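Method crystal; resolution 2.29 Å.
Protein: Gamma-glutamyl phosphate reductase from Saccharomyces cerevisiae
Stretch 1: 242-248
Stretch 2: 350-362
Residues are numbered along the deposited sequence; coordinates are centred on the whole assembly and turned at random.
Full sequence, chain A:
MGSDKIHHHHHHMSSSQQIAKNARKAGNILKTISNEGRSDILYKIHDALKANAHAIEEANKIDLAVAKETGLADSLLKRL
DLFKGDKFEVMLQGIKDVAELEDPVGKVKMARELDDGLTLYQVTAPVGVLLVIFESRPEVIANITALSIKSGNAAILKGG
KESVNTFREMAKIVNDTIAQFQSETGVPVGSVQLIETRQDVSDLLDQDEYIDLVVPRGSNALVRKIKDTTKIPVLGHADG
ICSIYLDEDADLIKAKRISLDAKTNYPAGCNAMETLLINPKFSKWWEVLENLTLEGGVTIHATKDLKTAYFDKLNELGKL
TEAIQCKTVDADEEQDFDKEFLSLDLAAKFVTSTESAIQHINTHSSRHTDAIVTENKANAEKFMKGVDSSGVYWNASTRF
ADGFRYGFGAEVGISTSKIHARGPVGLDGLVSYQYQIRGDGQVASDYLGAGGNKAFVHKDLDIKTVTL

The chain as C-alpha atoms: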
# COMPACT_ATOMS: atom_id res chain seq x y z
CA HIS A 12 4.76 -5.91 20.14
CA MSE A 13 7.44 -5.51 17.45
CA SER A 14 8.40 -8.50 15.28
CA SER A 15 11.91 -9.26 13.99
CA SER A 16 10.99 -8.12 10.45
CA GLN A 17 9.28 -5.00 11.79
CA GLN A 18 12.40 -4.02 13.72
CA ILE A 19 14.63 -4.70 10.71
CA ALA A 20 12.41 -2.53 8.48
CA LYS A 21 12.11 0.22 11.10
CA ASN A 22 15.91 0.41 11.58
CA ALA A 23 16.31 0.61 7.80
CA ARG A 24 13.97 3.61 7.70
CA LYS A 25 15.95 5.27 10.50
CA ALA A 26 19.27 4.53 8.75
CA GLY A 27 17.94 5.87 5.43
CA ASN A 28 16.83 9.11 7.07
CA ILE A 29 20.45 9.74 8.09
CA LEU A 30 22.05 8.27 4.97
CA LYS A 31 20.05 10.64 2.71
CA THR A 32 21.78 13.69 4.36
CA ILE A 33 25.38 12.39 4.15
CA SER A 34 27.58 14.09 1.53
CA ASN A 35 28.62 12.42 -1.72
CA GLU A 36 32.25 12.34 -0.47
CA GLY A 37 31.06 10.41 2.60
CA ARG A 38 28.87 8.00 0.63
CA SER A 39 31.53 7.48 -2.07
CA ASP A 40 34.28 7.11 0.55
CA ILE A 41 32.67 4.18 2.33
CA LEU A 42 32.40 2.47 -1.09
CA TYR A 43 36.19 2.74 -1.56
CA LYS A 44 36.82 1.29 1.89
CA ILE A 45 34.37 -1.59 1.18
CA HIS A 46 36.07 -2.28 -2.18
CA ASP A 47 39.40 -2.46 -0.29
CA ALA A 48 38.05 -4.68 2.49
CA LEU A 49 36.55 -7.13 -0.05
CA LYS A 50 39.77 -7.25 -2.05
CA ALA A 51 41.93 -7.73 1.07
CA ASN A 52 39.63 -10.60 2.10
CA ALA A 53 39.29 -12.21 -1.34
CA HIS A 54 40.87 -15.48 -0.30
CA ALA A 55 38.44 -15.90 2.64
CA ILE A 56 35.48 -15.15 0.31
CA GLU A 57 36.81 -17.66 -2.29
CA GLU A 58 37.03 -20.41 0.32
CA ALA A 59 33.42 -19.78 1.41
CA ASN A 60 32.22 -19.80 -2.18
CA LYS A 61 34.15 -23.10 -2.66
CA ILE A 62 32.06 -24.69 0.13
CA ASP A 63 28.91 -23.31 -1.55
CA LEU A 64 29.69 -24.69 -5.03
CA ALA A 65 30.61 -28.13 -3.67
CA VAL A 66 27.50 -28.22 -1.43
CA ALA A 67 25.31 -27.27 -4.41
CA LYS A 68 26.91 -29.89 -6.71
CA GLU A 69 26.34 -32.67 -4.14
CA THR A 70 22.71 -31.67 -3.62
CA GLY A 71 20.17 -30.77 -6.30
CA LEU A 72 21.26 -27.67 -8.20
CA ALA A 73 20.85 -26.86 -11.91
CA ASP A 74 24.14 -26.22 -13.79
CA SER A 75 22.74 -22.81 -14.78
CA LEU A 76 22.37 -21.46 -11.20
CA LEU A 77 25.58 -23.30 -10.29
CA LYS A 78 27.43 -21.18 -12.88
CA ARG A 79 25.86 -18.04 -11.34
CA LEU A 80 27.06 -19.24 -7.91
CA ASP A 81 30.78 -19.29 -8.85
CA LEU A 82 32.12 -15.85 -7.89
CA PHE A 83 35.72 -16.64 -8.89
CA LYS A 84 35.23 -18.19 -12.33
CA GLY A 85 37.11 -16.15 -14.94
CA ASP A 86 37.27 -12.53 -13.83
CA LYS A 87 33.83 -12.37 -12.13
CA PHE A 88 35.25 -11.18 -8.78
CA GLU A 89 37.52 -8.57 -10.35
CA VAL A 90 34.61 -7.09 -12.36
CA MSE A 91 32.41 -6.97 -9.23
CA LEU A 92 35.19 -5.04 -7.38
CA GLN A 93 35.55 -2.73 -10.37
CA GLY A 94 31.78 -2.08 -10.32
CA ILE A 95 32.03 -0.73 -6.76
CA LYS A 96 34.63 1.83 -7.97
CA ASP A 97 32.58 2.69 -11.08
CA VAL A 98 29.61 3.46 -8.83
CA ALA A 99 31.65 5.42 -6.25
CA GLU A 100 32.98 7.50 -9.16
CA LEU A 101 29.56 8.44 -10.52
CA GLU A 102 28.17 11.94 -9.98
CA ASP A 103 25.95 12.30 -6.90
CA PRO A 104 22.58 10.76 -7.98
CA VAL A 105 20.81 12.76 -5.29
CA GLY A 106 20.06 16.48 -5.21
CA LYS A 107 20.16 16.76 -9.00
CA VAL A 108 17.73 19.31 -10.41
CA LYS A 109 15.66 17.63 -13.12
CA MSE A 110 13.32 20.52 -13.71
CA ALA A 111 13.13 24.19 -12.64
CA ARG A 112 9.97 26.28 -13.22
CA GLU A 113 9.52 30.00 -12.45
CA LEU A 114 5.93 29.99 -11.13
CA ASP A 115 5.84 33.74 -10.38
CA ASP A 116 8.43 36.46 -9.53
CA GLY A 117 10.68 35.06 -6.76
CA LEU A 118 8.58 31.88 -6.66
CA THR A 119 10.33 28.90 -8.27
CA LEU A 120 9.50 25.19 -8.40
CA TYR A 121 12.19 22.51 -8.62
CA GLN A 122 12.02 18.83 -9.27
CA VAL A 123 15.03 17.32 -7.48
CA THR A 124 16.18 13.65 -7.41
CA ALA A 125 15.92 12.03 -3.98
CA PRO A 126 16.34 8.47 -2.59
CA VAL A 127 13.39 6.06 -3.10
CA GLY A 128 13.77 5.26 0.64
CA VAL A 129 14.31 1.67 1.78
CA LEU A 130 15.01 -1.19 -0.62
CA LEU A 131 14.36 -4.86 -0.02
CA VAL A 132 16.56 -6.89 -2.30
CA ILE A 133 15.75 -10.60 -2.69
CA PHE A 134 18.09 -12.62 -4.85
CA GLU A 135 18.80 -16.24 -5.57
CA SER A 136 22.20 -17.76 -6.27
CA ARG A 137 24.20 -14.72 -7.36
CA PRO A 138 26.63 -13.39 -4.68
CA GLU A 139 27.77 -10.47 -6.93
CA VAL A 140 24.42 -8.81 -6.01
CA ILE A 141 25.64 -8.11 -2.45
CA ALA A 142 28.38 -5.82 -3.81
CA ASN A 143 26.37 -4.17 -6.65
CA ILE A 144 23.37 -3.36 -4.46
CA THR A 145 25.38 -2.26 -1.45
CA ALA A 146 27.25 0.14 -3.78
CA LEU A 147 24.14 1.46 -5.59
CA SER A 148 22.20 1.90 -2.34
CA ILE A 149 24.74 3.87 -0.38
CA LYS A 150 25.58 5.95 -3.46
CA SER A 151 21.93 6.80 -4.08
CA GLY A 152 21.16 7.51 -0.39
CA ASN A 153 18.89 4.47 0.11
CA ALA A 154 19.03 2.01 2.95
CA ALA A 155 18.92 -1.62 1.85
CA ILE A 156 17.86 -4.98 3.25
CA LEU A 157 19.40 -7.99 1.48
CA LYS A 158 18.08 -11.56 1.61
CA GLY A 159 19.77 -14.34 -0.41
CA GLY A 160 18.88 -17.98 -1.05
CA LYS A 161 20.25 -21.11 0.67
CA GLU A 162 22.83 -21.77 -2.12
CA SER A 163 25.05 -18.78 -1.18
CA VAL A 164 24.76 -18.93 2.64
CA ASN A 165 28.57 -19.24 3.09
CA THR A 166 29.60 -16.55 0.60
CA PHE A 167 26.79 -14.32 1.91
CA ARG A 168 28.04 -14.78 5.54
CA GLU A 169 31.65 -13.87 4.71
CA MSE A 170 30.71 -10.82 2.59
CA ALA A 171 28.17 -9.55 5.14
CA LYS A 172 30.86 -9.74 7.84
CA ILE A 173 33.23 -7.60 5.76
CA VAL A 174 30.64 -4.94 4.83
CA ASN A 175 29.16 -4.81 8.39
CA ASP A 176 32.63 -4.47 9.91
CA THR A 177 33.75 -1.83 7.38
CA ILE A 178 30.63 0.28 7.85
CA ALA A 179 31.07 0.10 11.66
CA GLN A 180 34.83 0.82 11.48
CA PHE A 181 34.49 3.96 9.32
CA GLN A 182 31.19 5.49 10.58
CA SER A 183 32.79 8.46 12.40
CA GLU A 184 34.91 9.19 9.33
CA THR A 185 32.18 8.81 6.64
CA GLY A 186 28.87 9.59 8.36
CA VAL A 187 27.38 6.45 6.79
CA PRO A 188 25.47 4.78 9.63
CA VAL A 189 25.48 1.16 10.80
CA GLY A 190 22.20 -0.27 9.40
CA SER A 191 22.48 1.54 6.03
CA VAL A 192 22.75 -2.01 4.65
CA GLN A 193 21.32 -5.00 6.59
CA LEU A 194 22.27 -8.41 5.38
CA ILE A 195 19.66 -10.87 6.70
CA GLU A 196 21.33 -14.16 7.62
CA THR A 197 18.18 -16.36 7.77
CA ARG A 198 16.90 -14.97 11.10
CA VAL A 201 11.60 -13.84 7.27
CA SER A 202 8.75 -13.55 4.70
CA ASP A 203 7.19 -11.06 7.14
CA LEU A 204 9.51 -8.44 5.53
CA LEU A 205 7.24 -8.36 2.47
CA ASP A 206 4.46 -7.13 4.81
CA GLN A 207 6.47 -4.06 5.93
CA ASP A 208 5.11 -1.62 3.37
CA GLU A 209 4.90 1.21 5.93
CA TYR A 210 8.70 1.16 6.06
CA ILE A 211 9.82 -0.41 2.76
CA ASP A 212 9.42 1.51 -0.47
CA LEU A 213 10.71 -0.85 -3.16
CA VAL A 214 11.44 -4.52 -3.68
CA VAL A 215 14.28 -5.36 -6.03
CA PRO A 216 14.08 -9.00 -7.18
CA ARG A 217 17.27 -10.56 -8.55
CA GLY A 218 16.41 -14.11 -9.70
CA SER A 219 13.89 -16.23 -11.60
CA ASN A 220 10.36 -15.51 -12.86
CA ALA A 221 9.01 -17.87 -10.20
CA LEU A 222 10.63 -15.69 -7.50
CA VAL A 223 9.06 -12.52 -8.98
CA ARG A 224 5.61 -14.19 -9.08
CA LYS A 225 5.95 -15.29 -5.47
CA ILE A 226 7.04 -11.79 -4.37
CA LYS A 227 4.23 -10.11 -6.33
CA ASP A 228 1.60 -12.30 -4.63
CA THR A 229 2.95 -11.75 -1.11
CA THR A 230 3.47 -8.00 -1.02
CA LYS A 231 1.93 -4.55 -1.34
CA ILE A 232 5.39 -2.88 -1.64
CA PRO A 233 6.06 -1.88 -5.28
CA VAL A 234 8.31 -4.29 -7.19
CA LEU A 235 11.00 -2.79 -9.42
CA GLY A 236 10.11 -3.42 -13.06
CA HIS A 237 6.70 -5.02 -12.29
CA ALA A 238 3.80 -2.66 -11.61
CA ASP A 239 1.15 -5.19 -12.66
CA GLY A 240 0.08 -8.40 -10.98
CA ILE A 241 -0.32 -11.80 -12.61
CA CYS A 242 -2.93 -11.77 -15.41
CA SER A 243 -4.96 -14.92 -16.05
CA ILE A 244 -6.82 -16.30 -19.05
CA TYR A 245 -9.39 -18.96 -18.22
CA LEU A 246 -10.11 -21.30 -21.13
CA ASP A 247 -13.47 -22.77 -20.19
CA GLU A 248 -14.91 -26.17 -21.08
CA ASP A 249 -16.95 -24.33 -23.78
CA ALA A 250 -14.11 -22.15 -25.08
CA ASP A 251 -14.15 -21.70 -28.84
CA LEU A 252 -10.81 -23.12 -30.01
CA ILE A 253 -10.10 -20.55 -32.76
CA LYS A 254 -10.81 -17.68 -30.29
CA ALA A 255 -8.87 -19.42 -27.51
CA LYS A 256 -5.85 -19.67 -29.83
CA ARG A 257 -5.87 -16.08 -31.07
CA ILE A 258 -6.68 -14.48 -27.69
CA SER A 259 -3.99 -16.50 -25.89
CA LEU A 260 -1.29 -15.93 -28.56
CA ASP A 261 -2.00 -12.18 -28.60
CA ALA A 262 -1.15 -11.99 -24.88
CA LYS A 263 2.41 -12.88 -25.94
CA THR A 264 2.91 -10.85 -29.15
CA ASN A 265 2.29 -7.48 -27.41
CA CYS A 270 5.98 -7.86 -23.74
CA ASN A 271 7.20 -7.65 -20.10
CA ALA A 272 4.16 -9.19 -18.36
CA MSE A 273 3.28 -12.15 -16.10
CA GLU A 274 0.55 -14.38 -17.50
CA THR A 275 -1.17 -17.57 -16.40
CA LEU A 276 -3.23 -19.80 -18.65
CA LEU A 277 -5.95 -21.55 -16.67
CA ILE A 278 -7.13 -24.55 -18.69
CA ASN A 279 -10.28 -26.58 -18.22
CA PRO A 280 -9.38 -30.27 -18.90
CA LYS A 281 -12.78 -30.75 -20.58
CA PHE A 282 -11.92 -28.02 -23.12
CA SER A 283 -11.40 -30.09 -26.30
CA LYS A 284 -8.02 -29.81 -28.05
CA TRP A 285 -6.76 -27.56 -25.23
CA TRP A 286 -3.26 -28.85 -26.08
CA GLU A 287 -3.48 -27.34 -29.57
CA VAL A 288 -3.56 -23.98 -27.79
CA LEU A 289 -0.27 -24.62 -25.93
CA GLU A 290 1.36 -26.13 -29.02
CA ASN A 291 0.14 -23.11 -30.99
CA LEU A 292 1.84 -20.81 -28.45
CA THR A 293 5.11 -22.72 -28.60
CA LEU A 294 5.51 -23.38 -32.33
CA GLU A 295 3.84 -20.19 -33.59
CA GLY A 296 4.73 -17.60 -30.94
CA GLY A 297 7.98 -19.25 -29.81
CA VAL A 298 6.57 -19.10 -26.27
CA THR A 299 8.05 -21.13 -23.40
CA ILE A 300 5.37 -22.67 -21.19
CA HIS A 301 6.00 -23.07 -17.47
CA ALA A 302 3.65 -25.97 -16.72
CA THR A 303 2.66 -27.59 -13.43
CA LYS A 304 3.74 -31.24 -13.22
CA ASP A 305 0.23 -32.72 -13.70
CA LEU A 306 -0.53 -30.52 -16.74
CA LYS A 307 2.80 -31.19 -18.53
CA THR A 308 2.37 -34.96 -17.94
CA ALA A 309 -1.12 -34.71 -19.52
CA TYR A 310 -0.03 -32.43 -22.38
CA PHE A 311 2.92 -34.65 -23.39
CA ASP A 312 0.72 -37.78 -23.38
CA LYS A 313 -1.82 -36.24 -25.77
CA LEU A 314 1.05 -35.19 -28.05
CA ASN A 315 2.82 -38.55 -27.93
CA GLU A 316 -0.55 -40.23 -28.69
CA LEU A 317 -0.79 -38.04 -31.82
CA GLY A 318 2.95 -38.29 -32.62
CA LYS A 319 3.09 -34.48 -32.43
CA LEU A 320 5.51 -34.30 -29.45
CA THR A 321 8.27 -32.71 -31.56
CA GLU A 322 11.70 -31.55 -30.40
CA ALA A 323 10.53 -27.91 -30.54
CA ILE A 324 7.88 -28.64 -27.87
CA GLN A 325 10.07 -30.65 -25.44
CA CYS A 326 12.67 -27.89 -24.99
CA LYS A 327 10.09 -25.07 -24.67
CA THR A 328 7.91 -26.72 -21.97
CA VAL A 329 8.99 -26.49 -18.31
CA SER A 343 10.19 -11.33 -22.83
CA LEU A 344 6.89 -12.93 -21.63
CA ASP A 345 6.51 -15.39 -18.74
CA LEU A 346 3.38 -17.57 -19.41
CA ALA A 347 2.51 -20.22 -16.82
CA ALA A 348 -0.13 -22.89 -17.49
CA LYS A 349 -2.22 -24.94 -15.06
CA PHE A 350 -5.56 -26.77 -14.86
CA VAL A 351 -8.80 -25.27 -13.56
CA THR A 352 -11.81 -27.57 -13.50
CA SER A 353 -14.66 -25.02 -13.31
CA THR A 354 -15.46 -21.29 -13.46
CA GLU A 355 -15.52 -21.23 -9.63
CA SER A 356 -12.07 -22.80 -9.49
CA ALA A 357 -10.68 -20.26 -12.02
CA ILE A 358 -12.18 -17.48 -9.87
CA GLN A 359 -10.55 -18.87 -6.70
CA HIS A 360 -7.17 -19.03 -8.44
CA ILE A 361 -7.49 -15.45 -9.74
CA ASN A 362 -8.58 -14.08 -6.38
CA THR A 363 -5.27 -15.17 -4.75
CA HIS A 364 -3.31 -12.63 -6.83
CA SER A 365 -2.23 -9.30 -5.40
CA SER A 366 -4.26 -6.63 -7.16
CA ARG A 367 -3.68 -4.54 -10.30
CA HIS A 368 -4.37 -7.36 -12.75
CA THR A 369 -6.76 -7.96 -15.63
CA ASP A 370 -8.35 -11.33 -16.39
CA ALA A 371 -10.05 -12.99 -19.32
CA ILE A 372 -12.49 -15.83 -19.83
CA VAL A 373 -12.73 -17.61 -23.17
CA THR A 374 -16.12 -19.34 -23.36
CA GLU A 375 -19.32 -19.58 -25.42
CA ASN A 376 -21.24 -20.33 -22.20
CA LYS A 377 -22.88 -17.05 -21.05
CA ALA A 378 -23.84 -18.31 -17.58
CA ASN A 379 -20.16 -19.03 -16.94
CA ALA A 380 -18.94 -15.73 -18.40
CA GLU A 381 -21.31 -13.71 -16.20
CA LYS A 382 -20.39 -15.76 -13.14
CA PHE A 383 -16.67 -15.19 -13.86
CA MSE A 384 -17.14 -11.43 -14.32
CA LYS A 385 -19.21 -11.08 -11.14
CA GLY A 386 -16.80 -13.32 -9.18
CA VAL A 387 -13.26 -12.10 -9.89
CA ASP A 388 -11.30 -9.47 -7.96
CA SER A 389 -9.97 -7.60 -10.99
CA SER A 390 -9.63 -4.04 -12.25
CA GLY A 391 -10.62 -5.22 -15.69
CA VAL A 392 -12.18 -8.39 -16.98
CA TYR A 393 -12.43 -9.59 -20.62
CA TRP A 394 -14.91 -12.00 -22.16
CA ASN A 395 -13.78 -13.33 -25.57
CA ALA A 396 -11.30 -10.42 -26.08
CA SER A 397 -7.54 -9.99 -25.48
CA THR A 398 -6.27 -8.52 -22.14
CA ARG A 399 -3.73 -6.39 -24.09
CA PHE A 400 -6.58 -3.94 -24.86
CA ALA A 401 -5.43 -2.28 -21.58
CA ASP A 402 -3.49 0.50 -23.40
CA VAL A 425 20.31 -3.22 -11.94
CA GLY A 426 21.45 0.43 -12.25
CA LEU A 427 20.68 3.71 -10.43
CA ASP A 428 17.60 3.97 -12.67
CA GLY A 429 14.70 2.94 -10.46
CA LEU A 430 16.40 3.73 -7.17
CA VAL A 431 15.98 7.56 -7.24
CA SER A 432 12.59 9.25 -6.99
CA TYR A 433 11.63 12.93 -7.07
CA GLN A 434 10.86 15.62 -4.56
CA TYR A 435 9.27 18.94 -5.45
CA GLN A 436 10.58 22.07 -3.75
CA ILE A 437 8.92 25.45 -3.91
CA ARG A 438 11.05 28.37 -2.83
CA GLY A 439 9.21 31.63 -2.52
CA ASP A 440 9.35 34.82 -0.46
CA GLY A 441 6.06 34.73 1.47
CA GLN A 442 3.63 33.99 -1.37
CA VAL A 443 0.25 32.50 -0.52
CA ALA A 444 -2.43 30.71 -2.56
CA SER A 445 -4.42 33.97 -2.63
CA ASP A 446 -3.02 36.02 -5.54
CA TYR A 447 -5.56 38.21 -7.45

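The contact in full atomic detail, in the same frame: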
# COMPACT_ATOMS: atom_id res chain seq x y z
N CYS A 242 -1.72 -11.76 -14.60
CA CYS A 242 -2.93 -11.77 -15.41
C CYS A 242 -3.27 -13.16 -15.92
O CYS A 242 -2.44 -13.84 -16.50
CB CYS A 242 -2.78 -10.83 -16.59
SG CYS A 242 -2.47 -9.13 -16.06
N SER A 243 -4.52 -13.58 -15.73
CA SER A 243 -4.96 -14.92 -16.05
C SER A 243 -5.94 -14.97 -17.22
O SER A 243 -6.75 -14.09 -17.39
CB SER A 243 -5.57 -15.59 -14.83
OG SER A 243 -4.65 -15.64 -13.75
N ILE A 244 -5.81 -16.00 -18.04
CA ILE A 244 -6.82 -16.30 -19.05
C ILE A 244 -7.40 -17.67 -18.69
O ILE A 244 -6.67 -18.66 -18.62
CB ILE A 244 -6.25 -16.29 -20.48
CG1 ILE A 244 -5.49 -14.98 -20.74
CG2 ILE A 244 -7.37 -16.49 -21.50
CD1 ILE A 244 -4.57 -15.01 -21.98
N TYR A 245 -8.70 -17.70 -18.43
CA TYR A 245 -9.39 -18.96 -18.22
C TYR A 245 -10.04 -19.46 -19.51
O TYR A 245 -10.92 -18.81 -20.06
CB TYR A 245 -10.41 -18.84 -17.10
CG TYR A 245 -11.28 -20.07 -16.93
CD1 TYR A 245 -10.72 -21.33 -16.73
CD2 TYR A 245 -12.67 -19.96 -16.94
CE1 TYR A 245 -11.51 -22.45 -16.56
CE2 TYR A 245 -13.47 -21.07 -16.77
CZ TYR A 245 -12.88 -22.31 -16.58
OH TYR A 245 -13.70 -23.42 -16.41
N LEU A 246 -9.57 -20.61 -19.96
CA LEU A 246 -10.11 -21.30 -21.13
C LEU A 246 -11.10 -22.36 -20.67
O LEU A 246 -10.72 -23.45 -20.27
CB LEU A 246 -8.97 -21.93 -21.93
CG LEU A 246 -7.83 -21.01 -22.36
CD1 LEU A 246 -6.86 -21.76 -23.24
CD2 LEU A 246 -8.38 -19.80 -23.09
N ASP A 247 -12.37 -22.00 -20.74
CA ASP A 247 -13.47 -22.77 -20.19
C ASP A 247 -13.73 -24.04 -21.00
O ASP A 247 -13.28 -24.17 -22.14
CB ASP A 247 -14.72 -21.88 -20.20
CG ASP A 247 -15.85 -22.41 -19.32
OD1 ASP A 247 -15.60 -23.11 -18.30
OD2 ASP A 247 -17.01 -22.12 -19.67
N GLU A 248 -14.46 -24.97 -20.39
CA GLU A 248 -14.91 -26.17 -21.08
C GLU A 248 -15.53 -25.84 -22.46
O GLU A 248 -15.26 -26.54 -23.43
CB GLU A 248 -15.89 -26.93 -20.19
CG GLU A 248 -16.59 -28.08 -20.89
CD GLU A 248 -17.52 -28.86 -19.99
OE1 GLU A 248 -17.43 -28.71 -18.74
OE2 GLU A 248 -18.34 -29.64 -20.54
N PHE A 350 -4.16 -26.38 -14.72
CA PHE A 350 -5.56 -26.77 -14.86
C PHE A 350 -6.49 -25.98 -13.93
O PHE A 350 -6.10 -25.54 -12.85
CB PHE A 350 -5.76 -28.28 -14.63
CG PHE A 350 -5.27 -29.16 -15.76
CD1 PHE A 350 -5.62 -28.89 -17.09
CD2 PHE A 350 -4.49 -30.28 -15.48
CE1 PHE A 350 -5.17 -29.72 -18.13
CE2 PHE A 350 -4.04 -31.11 -16.52
CZ PHE A 350 -4.38 -30.83 -17.84
N VAL A 351 -7.73 -25.80 -14.38
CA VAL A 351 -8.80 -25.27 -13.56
C VAL A 351 -10.07 -25.94 -14.03
O VAL A 351 -10.44 -25.83 -15.20
CB VAL A 351 -8.92 -23.75 -13.73
N THR A 352 -10.75 -26.63 -13.12
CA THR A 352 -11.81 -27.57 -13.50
C THR A 352 -13.22 -26.98 -13.54
O THR A 352 -14.18 -27.69 -13.85
CB THR A 352 -11.80 -28.80 -12.58
OG1 THR A 352 -11.68 -28.36 -11.22
CG2 THR A 352 -10.61 -29.70 -12.91
N SER A 353 -13.35 -25.70 -13.23
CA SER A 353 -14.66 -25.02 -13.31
C SER A 353 -14.44 -23.51 -13.35
O SER A 353 -13.30 -23.06 -13.21
CB SER A 353 -15.53 -25.41 -12.11
OG SER A 353 -14.91 -25.01 -10.89
N THR A 354 -15.51 -22.75 -13.54
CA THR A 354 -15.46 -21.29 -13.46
C THR A 354 -15.11 -20.85 -12.04
O THR A 354 -14.22 -20.01 -11.85
CB THR A 354 -16.76 -20.63 -13.99
OG1 THR A 354 -16.97 -21.06 -15.33
CG2 THR A 354 -16.64 -19.12 -14.01
N GLU A 355 -15.78 -21.45 -11.05
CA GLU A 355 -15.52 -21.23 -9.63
C GLU A 355 -14.08 -21.47 -9.23
O GLU A 355 -13.52 -20.72 -8.42
CB GLU A 355 -16.44 -22.10 -8.76
CG GLU A 355 -17.93 -21.89 -9.03
CD GLU A 355 -18.48 -22.75 -10.19
OE1 GLU A 355 -17.87 -22.83 -11.28
OE2 GLU A 355 -19.58 -23.33 -10.01
N SER A 356 -13.47 -22.52 -9.77
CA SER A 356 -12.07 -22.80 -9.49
C SER A 356 -11.12 -21.76 -10.12
O SER A 356 -10.16 -21.32 -9.48
CB SER A 356 -11.73 -24.22 -9.92
OG SER A 356 -10.33 -24.41 -9.85
N ALA A 357 -11.38 -21.37 -11.37
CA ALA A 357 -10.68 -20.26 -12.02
C ALA A 357 -10.76 -18.96 -11.23
O ALA A 357 -9.76 -18.25 -11.08
CB ALA A 357 -11.22 -20.06 -13.43
N ILE A 358 -11.95 -18.64 -10.72
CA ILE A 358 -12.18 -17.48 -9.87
C ILE A 358 -11.30 -17.53 -8.61
O ILE A 358 -10.56 -16.57 -8.31
CB ILE A 358 -13.67 -17.35 -9.49
CG1 ILE A 358 -14.49 -16.86 -10.69
CG2 ILE A 358 -13.86 -16.41 -8.31
CD1 ILE A 358 -15.99 -16.96 -10.49
N GLN A 359 -11.37 -18.66 -7.89
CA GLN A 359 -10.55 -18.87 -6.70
C GLN A 359 -9.08 -18.65 -6.97
O GLN A 359 -8.42 -17.97 -6.20
CB GLN A 359 -10.79 -20.27 -6.08
CG GLN A 359 -12.09 -20.36 -5.29
CD GLN A 359 -12.45 -21.79 -4.84
OE1 GLN A 359 -11.98 -22.79 -5.41
NE2 GLN A 359 -13.31 -21.89 -3.82
N HIS A 360 -8.57 -19.21 -8.06
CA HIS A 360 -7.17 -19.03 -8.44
C HIS A 360 -6.82 -17.56 -8.66
O HIS A 360 -5.80 -17.09 -8.19
CB HIS A 360 -6.86 -19.77 -9.75
CG HIS A 360 -6.50 -21.21 -9.58
ND1 HIS A 360 -7.33 -22.24 -9.99
CD2 HIS A 360 -5.38 -21.81 -9.10
CE1 HIS A 360 -6.75 -23.40 -9.74
NE2 HIS A 360 -5.56 -23.16 -9.20
N ILE A 361 -7.68 -16.86 -9.39
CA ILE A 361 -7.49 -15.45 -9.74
C ILE A 361 -7.51 -14.55 -8.51
O ILE A 361 -6.72 -13.61 -8.40
CB ILE A 361 -8.53 -15.00 -10.79
CG1 ILE A 361 -8.18 -15.63 -12.14
CG2 ILE A 361 -8.59 -13.46 -10.90
CD1 ILE A 361 -9.29 -15.62 -13.17
N ASN A 362 -8.40 -14.87 -7.59
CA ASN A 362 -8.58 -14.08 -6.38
C ASN A 362 -7.46 -14.22 -5.34
O ASN A 362 -7.52 -13.58 -4.31
CB ASN A 362 -9.95 -14.38 -5.78
CG ASN A 362 -11.07 -13.76 -6.57
OD1 ASN A 362 -10.83 -13.06 -7.56
ND2 ASN A 362 -12.30 -13.98 -6.14

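How does the backbone of one stretch lie against the other? Strand 242-246 and helix 354-361 run nearly antiparallel, with 171° between their N-to-C directions and a closest approach of 9.6 Å between axes. The pairs therefore run in opposite order along the two stretches: CA of Asp 247 lies 7.2 Å from CA of Thr 354, CA of Tyr 245 lies 6.5 Å from CA of Ala 357, and CA of Ser 243 lies 6.8 Å from CA of Ile 361. Alternation along the strand turns Ser 243 and Tyr 245 toward the helix, while Cys 242, Ile 244 and Leu 246 point away and make no contact.

What does the lead-in to the helix offer the strand? Phe 350 stays out of reach, but Val 351 directs its CB toward Tyr 245, whose CE1 lies 4.1 Å from that atom in an apolar contact; the two outer methyls of the valine are not modelled. The backbone O of Val 351 sits at the edge of the ring, near its plane, 3.8 Å from CE1 of Tyr 245.

How does the start of the helix meet the tyrosine hydroxyl? Ser 353 is the N-cap: its OG accepts a hydrogen bond from N of Ser 356 at 3.1 Å, satisfying an amide that has no earlier helical carbonyl to pair with. Its side chain points away from the strand, so its backbone makes the contact, with C of Ser 353 3.1 Å from OH of Tyr 245. That closeness is packing: neither OH of Tyr 245 to O of Ser 353, 3.2 Å apart, nor N of Thr 354 to OH of Tyr 245, 3.5 Å apart, has the angle for a hydrogen bond. Instead, OH of Tyr 245 donates a weak hydrogen bond to OD1 of Asp 247 at 2.7 Å, within its own stretch. The same OD1 of Asp 247 lies 3.9 Å from OG1 of Thr 354.

What holds the body of the helix against the strand? Ala 357 sets its methyl over one face of the Tyr 245 ring, with CB of Ala 357 3.6 Å from the ring centroid of Tyr 245 and 17° off the normal, a CH-pi contact. The small side chain lets the helix backbone come close to the aromatic face. One turn on, the CA-to-CB bond of Ile 361 points sideways, yet the side chain bends nearer, bringing its CG1 to 3.7 Å from CB of Ser 243. No hydrogen bond crosses between the modelled atoms; the 290 Å² of buried surface rests on packing, largely around Tyr 245.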